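Long-range contacts in uncharacterized protein (PDB 5CAG), which is a putative anchoring subunit of a Bacteroides fimbrium, a predicted outer-membrane lipoprotein of the FimB/Mfa2 family: residues D167-C172 and F202-Q207; L235-T240 and I283-P288. One frame throughout, in Å; residues are numbered along the deposited sequence.

Contact 1 of 2, residues D167-C172 and F202-Q207; sequences DGLSDC and FTAFKQ
Leu169 and Phe205 both hold CG anti to the carbonyl carbon, at chi1 -63° and -71°, while Phe202 takes the crowded position with CG between the backbone N and the carbonyl carbon (chi1 66°). Leu169 CD1 thereby comes to the edge of the Phe202 ring, near its plane, 3.7 Å from Phe202 CE2. The two side chains cross at about a right angle. The CB atoms of Leu169 and Ala204 meet at 3.8 Å. The loop between strands 159-167 and 172-174 then reaches the end of strand 197-205. Phe205 N donates to Ser170 O at 2.8 Å, and the bond lies in the carbonyl plane of Ser170. Ser170 has OG anti to its carbonyl carbon, and Ser170 CB lies 3.5 Å from Phe205 O. The Phe205 ring turns its edge to the next peptide: CE2 of Phe205 is 3.4 Å from Asp171 O, and CD2 of Phe205 is 3.5 Å from Cys172 N. A classic beta bulge sets Asp171 and Cys172 together opposite Val181 of strand 179-181. The side chain of Asp171 sets out away from strand 197-205, and its OD1 is hydrogen-bonded to Ser183 OG. Phe202 stacks on Phe189 of the neighbouring strand 187-193. The contact is mostly buried. One backbone bond satisfies Phe205 N where the strand ends. Leu169, Phe202 and Ala204 pack apolar to apolar, while Ser170 and the edge of Phe205 lie against backbone.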
loop_
_atom_site.group_PDB
_atom_site.type_symbol
_atom_site.label_atom_id
_atom_site.label_comp_id
_atom_site.label_asym_id
_atom_site.label_seq_id
_atom_site.Cartn_x
_atom_site.Cartn_y
_atom_site.Cartn_z
ATOM N N ASP A 167 -6.942 -11.351 5.948
ATOM C CA ASP A 167 -6.000 -11.242 7.045
ATOM C C ASP A 167 -4.665 -11.776 6.632
ATOM O O ASP A 167 -4.610 -12.722 5.850
ATOM C CB ASP A 167 -6.514 -12.044 8.236
ATOM C CG ASP A 167 -7.288 -11.222 9.227
ATOM O OD1 ASP A 167 -6.731 -10.205 9.720
ATOM O OD2 ASP A 167 -8.427 -11.624 9.566
ATOM N N GLY A 168 -3.599 -11.204 7.183
ATOM C CA GLY A 168 -2.243 -11.677 6.924
ATOM C C GLY A 168 -1.450 -10.938 5.867
ATOM O O GLY A 168 -0.275 -11.248 5.675
ATOM N N LEU A 169 -2.070 -9.986 5.152
ATOM C CA LEU A 169 -1.345 -9.238 4.123
ATOM C C LEU A 169 -0.879 -7.909 4.695
ATOM O O LEU A 169 -1.278 -7.553 5.794
ATOM C CB LEU A 169 -2.178 -9.040 2.849
ATOM C CG LEU A 169 -2.587 -10.290 2.081
ATOM C CD1 LEU A 169 -3.415 -9.920 0.882
ATOM C CD2 LEU A 169 -1.428 -11.049 1.622
ATOM N N SER A 170 0.004 -7.205 3.982
ATOM C CA SER A 170 0.546 -5.931 4.452
ATOM C C SER A 170 -0.465 -4.816 4.159
ATOM O O SER A 170 -0.740 -4.495 2.998
ATOM C CB SER A 170 1.910 -5.657 3.819
ATOM O OG SER A 170 2.728 -6.819 3.829
ATOM N N ASP A 171 -1.070 -4.279 5.226
ATOM C CA ASP A 171 -2.076 -3.224 5.121
ATOM C C ASP A 171 -1.430 -1.868 5.407
ATOM O O ASP A 171 -2.093 -0.829 5.331
ATOM C CB ASP A 171 -3.259 -3.515 6.070
ATOM C CG ASP A 171 -2.855 -3.771 7.503
ATOM O OD1 ASP A 171 -2.649 -2.786 8.239
ATOM O OD2 ASP A 171 -2.747 -4.970 7.889
ATOM N N CYS A 172 -0.124 -1.901 5.738
ATOM C CA CYS A 172 0.746 -0.758 6.005
ATOM C C CYS A 172 2.058 -0.910 5.285
ATOM O O CYS A 172 2.495 -2.031 5.056
ATOM C CB CYS A 172 0.970 -0.607 7.490
ATOM S SG CYS A 172 -0.508 -0.138 8.376
ATOM N N PHE A 202 -9.288 -6.976 -4.585
ATOM C CA PHE A 202 -8.725 -6.266 -3.447
ATOM C C PHE A 202 -7.251 -5.974 -3.689
ATOM O O PHE A 202 -6.688 -6.416 -4.691
ATOM C CB PHE A 202 -8.951 -7.034 -2.134
ATOM C CG PHE A 202 -8.232 -8.345 -2.019
ATOM C CD1 PHE A 202 -8.803 -9.515 -2.509
ATOM C CD2 PHE A 202 -6.991 -8.419 -1.411
ATOM C CE1 PHE A 202 -8.135 -10.736 -2.411
ATOM C CE2 PHE A 202 -6.319 -9.637 -1.321
ATOM C CZ PHE A 202 -6.901 -10.790 -1.814
ATOM N N THR A 203 -6.640 -5.187 -2.797
ATOM C CA THR A 203 -5.232 -4.801 -2.892
ATOM C C THR A 203 -4.572 -4.843 -1.533
ATOM O O THR A 203 -5.258 -4.746 -0.516
ATOM C CB THR A 203 -5.090 -3.386 -3.440
ATOM O OG1 THR A 203 -5.754 -2.489 -2.558
ATOM C CG2 THR A 203 -5.603 -3.232 -4.847
ATOM N N ALA A 204 -3.244 -4.931 -1.516
ATOM C CA ALA A 204 -2.421 -4.910 -0.318
ATOM C C ALA A 204 -1.034 -4.394 -0.676
ATOM O O ALA A 204 -0.651 -4.417 -1.850
ATOM C CB ALA A 204 -2.337 -6.301 0.278
ATOM N N PHE A 205 -0.281 -3.905 0.316
ATOM C CA PHE A 205 1.077 -3.451 0.070
ATOM C C PHE A 205 1.980 -4.645 -0.166
ATOM O O PHE A 205 1.696 -5.752 0.325
ATOM C CB PHE A 205 1.606 -2.606 1.244
ATOM C CG PHE A 205 0.952 -1.248 1.355
ATOM C CD1 PHE A 205 1.146 -0.278 0.374
ATOM C CD2 PHE A 205 0.115 -0.947 2.421
ATOM C CE1 PHE A 205 0.509 0.973 0.463
ATOM C CE2 PHE A 205 -0.517 0.303 2.505
ATOM C CZ PHE A 205 -0.306 1.255 1.530
ATOM N N LYS A 206 3.065 -4.430 -0.950
ATOM C CA LYS A 206 4.122 -5.428 -1.195
ATOM C C LYS A 206 4.755 -5.799 0.152
ATOM O O LYS A 206 4.869 -4.927 1.030
ATOM C CB LYS A 206 5.205 -4.858 -2.135
ATOM C CG LYS A 206 4.933 -4.989 -3.612
ATOM C CD LYS A 206 6.152 -4.545 -4.426
ATOM C CE LYS A 206 5.887 -4.659 -5.912
ATOM N NZ LYS A 206 6.822 -3.845 -6.723
ATOM N N GLN A 207 5.145 -7.065 0.343
ATOM C CA GLN A 207 5.779 -7.450 1.613
ATOM C C GLN A 207 7.127 -6.737 1.739
ATOM O O GLN A 207 7.502 -6.271 2.826
ATOM C CB GLN A 207 5.947 -8.971 1.701
ATOM C CG GLN A 207 5.896 -9.515 3.114
ATOM C CD GLN A 207 6.242 -10.976 3.106
ATOM O OE1 GLN A 207 7.411 -11.349 3.228
ATOM N NE2 GLN A 207 5.246 -11.829 2.896
#

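Contact 2 of 2, residues L235-T240 and I283-P288; sequences LKFIKT and IEVDKP
Residues 235-240 and 283-288 run in roughly the same direction, 25° apart end to end, with the CA atoms of Phe237 and Val285 7.9 Å from each other, too far for backbone pairing. Side chains fill the gap. Phe237 holds CG anti to its carbonyl carbon (chi1 -59°), and one face of its ring receives Val285. The methyl CG2 of Val285 makes a CH-pi contact 4.1 Å from the centroid of the Phe237 ring, offset toward the rim. Ile283 CG2 lies obliquely to the same ring, 3.9 Å from Phe237 CZ. Leu235 and Ile283 cross at about a right angle and meet tip to tip, their CD1 atoms 4.2 Å apart. Leu235 and Phe237 of strand 232-239 thus pack against Ile283 and Val285 of the C-terminal segment. Val151 of strand 134-154 touches both Leu235 and Ile283, and Val159 touches both Phe237 and Val285. Such packing is consistent with the transthyretin-like beta domains of fimbrillin relatives. Gln245 NE2 bonds Glu284 O and its OE1 bonds Asp286 N, so one side-chain amide holds the segment beside strand 244-250. Toward the surface the extended chain of Lys239 passes Val285 in the opposite direction and brings its CE to 3.4 Å from Asp286 O. Lys239 NZ stays 5.6 Å from Asp286 OD2, so the charged atoms do not touch and any attraction would probably be weak. Thr240 OG1 rests 3.8 Å from Pro288 CG.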
loop_
_atom_site.group_PDB
_atom_site.type_symbol
_atom_site.label_atom_id
_atom_site.label_comp_id
_atom_site.label_asym_id
_atom_site.label_seq_id
_atom_site.Cartn_x
_atom_site.Cartn_y
_atom_site.Cartn_z
ATOM N N LEU A 235 -15.362 -14.772 4.025
ATOM C CA LEU A 235 -16.538 -14.332 3.298
ATOM C C LEU A 235 -17.699 -14.280 4.281
ATOM O O LEU A 235 -18.089 -15.317 4.844
ATOM C CB LEU A 235 -16.827 -15.262 2.109
ATOM C CG LEU A 235 -15.777 -15.313 0.992
ATOM C CD1 LEU A 235 -16.162 -16.356 -0.052
ATOM C CD2 LEU A 235 -15.570 -13.927 0.334
ATOM N N LYS A 236 -18.184 -13.054 4.566
ATOM C CA LYS A 236 -19.273 -12.843 5.520
ATOM C C LYS A 236 -20.573 -12.752 4.738
ATOM O O LYS A 236 -20.796 -11.754 4.057
ATOM C CB LYS A 236 -19.003 -11.591 6.368
ATOM C CG LYS A 236 -19.807 -11.480 7.645
ATOM C CD LYS A 236 -19.020 -10.719 8.710
ATOM C CE LYS A 236 -19.860 -9.706 9.429
ATOM N NZ LYS A 236 -20.559 -10.240 10.650
ATOM N N PHE A 237 -21.377 -13.829 4.733
ATOM C CA PHE A 237 -22.626 -13.801 3.989
ATOM C C PHE A 237 -23.716 -13.285 4.873
ATOM O O PHE A 237 -24.006 -13.911 5.895
ATOM C CB PHE A 237 -23.009 -15.180 3.433
ATOM C CG PHE A 237 -22.000 -15.796 2.498
ATOM C CD1 PHE A 237 -22.030 -15.517 1.137
ATOM C CD2 PHE A 237 -21.038 -16.683 2.974
ATOM C CE1 PHE A 237 -21.083 -16.073 0.273
ATOM C CE2 PHE A 237 -20.090 -17.236 2.113
ATOM C CZ PHE A 237 -20.116 -16.926 0.768
ATOM N N ILE A 238 -24.311 -12.134 4.510
ATOM C CA ILE A 238 -25.470 -11.592 5.212
ATOM C C ILE A 238 -26.694 -12.175 4.514
ATOM O O ILE A 238 -26.893 -11.916 3.327
ATOM C CB ILE A 238 -25.473 -10.049 5.231
ATOM C CG1 ILE A 238 -24.165 -9.464 5.830
ATOM C CG2 ILE A 238 -26.729 -9.526 5.915
ATOM C CD1 ILE A 238 -23.881 -9.838 7.298
ATOM N N LYS A 239 -27.459 -13.016 5.211
ATOM C CA LYS A 239 -28.635 -13.685 4.640
ATOM C C LYS A 239 -29.841 -12.707 4.452
ATOM O O LYS A 239 -29.777 -11.561 4.899
ATOM C CB LYS A 239 -29.052 -14.912 5.492
ATOM C CG LYS A 239 -28.053 -16.078 5.505
ATOM C CD LYS A 239 -28.677 -17.257 6.252
ATOM C CE LYS A 239 -27.739 -18.331 6.725
ATOM N NZ LYS A 239 -28.400 -19.123 7.800
ATOM N N THR A 240 -30.933 -13.175 3.801
ATOM C CA THR A 240 -32.096 -12.333 3.529
ATOM C C THR A 240 -32.838 -11.993 4.808
ATOM O O THR A 240 -33.614 -11.033 4.817
ATOM C CB THR A 240 -33.042 -12.926 2.476
ATOM O OG1 THR A 240 -33.652 -14.128 2.952
ATOM C CG2 THR A 240 -32.378 -13.128 1.128
ATOM N N ILE A 283 -18.652 -24.286 -0.400
ATOM C CA ILE A 283 -19.412 -23.257 0.327
ATOM C C ILE A 283 -20.901 -23.430 0.036
ATOM O O ILE A 283 -21.317 -23.392 -1.124
ATOM C CB ILE A 283 -18.938 -21.798 0.038
ATOM C CG1 ILE A 283 -17.567 -21.534 0.655
ATOM C CG2 ILE A 283 -19.929 -20.773 0.567
ATOM C CD1 ILE A 283 -16.769 -20.510 -0.061
ATOM N N GLU A 284 -21.700 -23.593 1.085
ATOM C CA GLU A 284 -23.141 -23.665 0.918
ATOM C C GLU A 284 -23.822 -22.771 1.926
ATOM O O GLU A 284 -23.611 -22.936 3.125
ATOM C CB GLU A 284 -23.663 -25.103 1.044
ATOM C CG GLU A 284 -25.187 -25.199 1.002
ATOM C CD GLU A 284 -25.811 -26.562 0.766
ATOM O OE1 GLU A 284 -25.071 -27.568 0.646
ATOM O OE2 GLU A 284 -27.058 -26.610 0.652
ATOM N N VAL A 285 -24.658 -21.847 1.444
ATOM C CA VAL A 285 -25.459 -20.980 2.308
ATOM C C VAL A 285 -26.770 -21.729 2.602
ATOM O O VAL A 285 -27.490 -22.127 1.674
ATOM C CB VAL A 285 -25.694 -19.562 1.734
ATOM C CG1 VAL A 285 -26.588 -18.743 2.657
ATOM C CG2 VAL A 285 -24.372 -18.847 1.507
ATOM N N ASP A 286 -27.043 -21.965 3.889
ATOM C CA ASP A 286 -28.236 -22.690 4.306
ATOM C C ASP A 286 -29.430 -21.757 4.319
ATOM O O ASP A 286 -29.317 -20.629 4.806
ATOM C CB ASP A 286 -28.019 -23.340 5.678
ATOM C CG ASP A 286 -26.817 -24.269 5.719
ATOM O OD1 ASP A 286 -26.813 -25.278 4.964
ATOM O OD2 ASP A 286 -25.877 -23.985 6.492
ATOM N N LYS A 287 -30.560 -22.218 3.744
ATOM C CA LYS A 287 -31.829 -21.495 3.670
ATOM C C LYS A 287 -32.159 -20.909 5.040
ATOM O O LYS A 287 -32.031 -21.616 6.041
ATOM C CB LYS A 287 -32.971 -22.417 3.178
ATOM C CG LYS A 287 -34.325 -21.718 2.935
ATOM C CD LYS A 287 -35.397 -22.659 2.343
ATOM C CE LYS A 287 -36.256 -22.012 1.270
ATOM N NZ LYS A 287 -37.136 -23.000 0.581
ATOM N N PRO A 288 -32.521 -19.609 5.120
ATOM C CA PRO A 288 -32.830 -19.028 6.430
ATOM C C PRO A 288 -33.963 -19.773 7.114
ATOM O O PRO A 288 -34.890 -20.258 6.447
ATOM C CB PRO A 288 -33.215 -17.582 6.103
ATOM C CG PRO A 288 -33.494 -17.554 4.676
ATOM C CD PRO A 288 -32.672 -18.611 4.044
#

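How the contacts relate
The contacts come in series along the chain: contact 1 closes before contact 2 opens. Their centres are about 27 Å apart and their nearest atoms about 9 Å apart, so they do not touch. Contact 1 lies near the middle of the elongated chain, its centre about 7 Å from the chain centre. Contact 2 lies near one end, about 31 Å out. Two strands connect the sites. Strand 134-154 pairs with 197-205 and with 283-284. Strand 159-167, which leads into the loop of contact 1, pairs with 232-239. Contact 1 thus sets a loop against a strand end mid-chain, while contact 2 packs the last modelled part of the chain against strand 232-239.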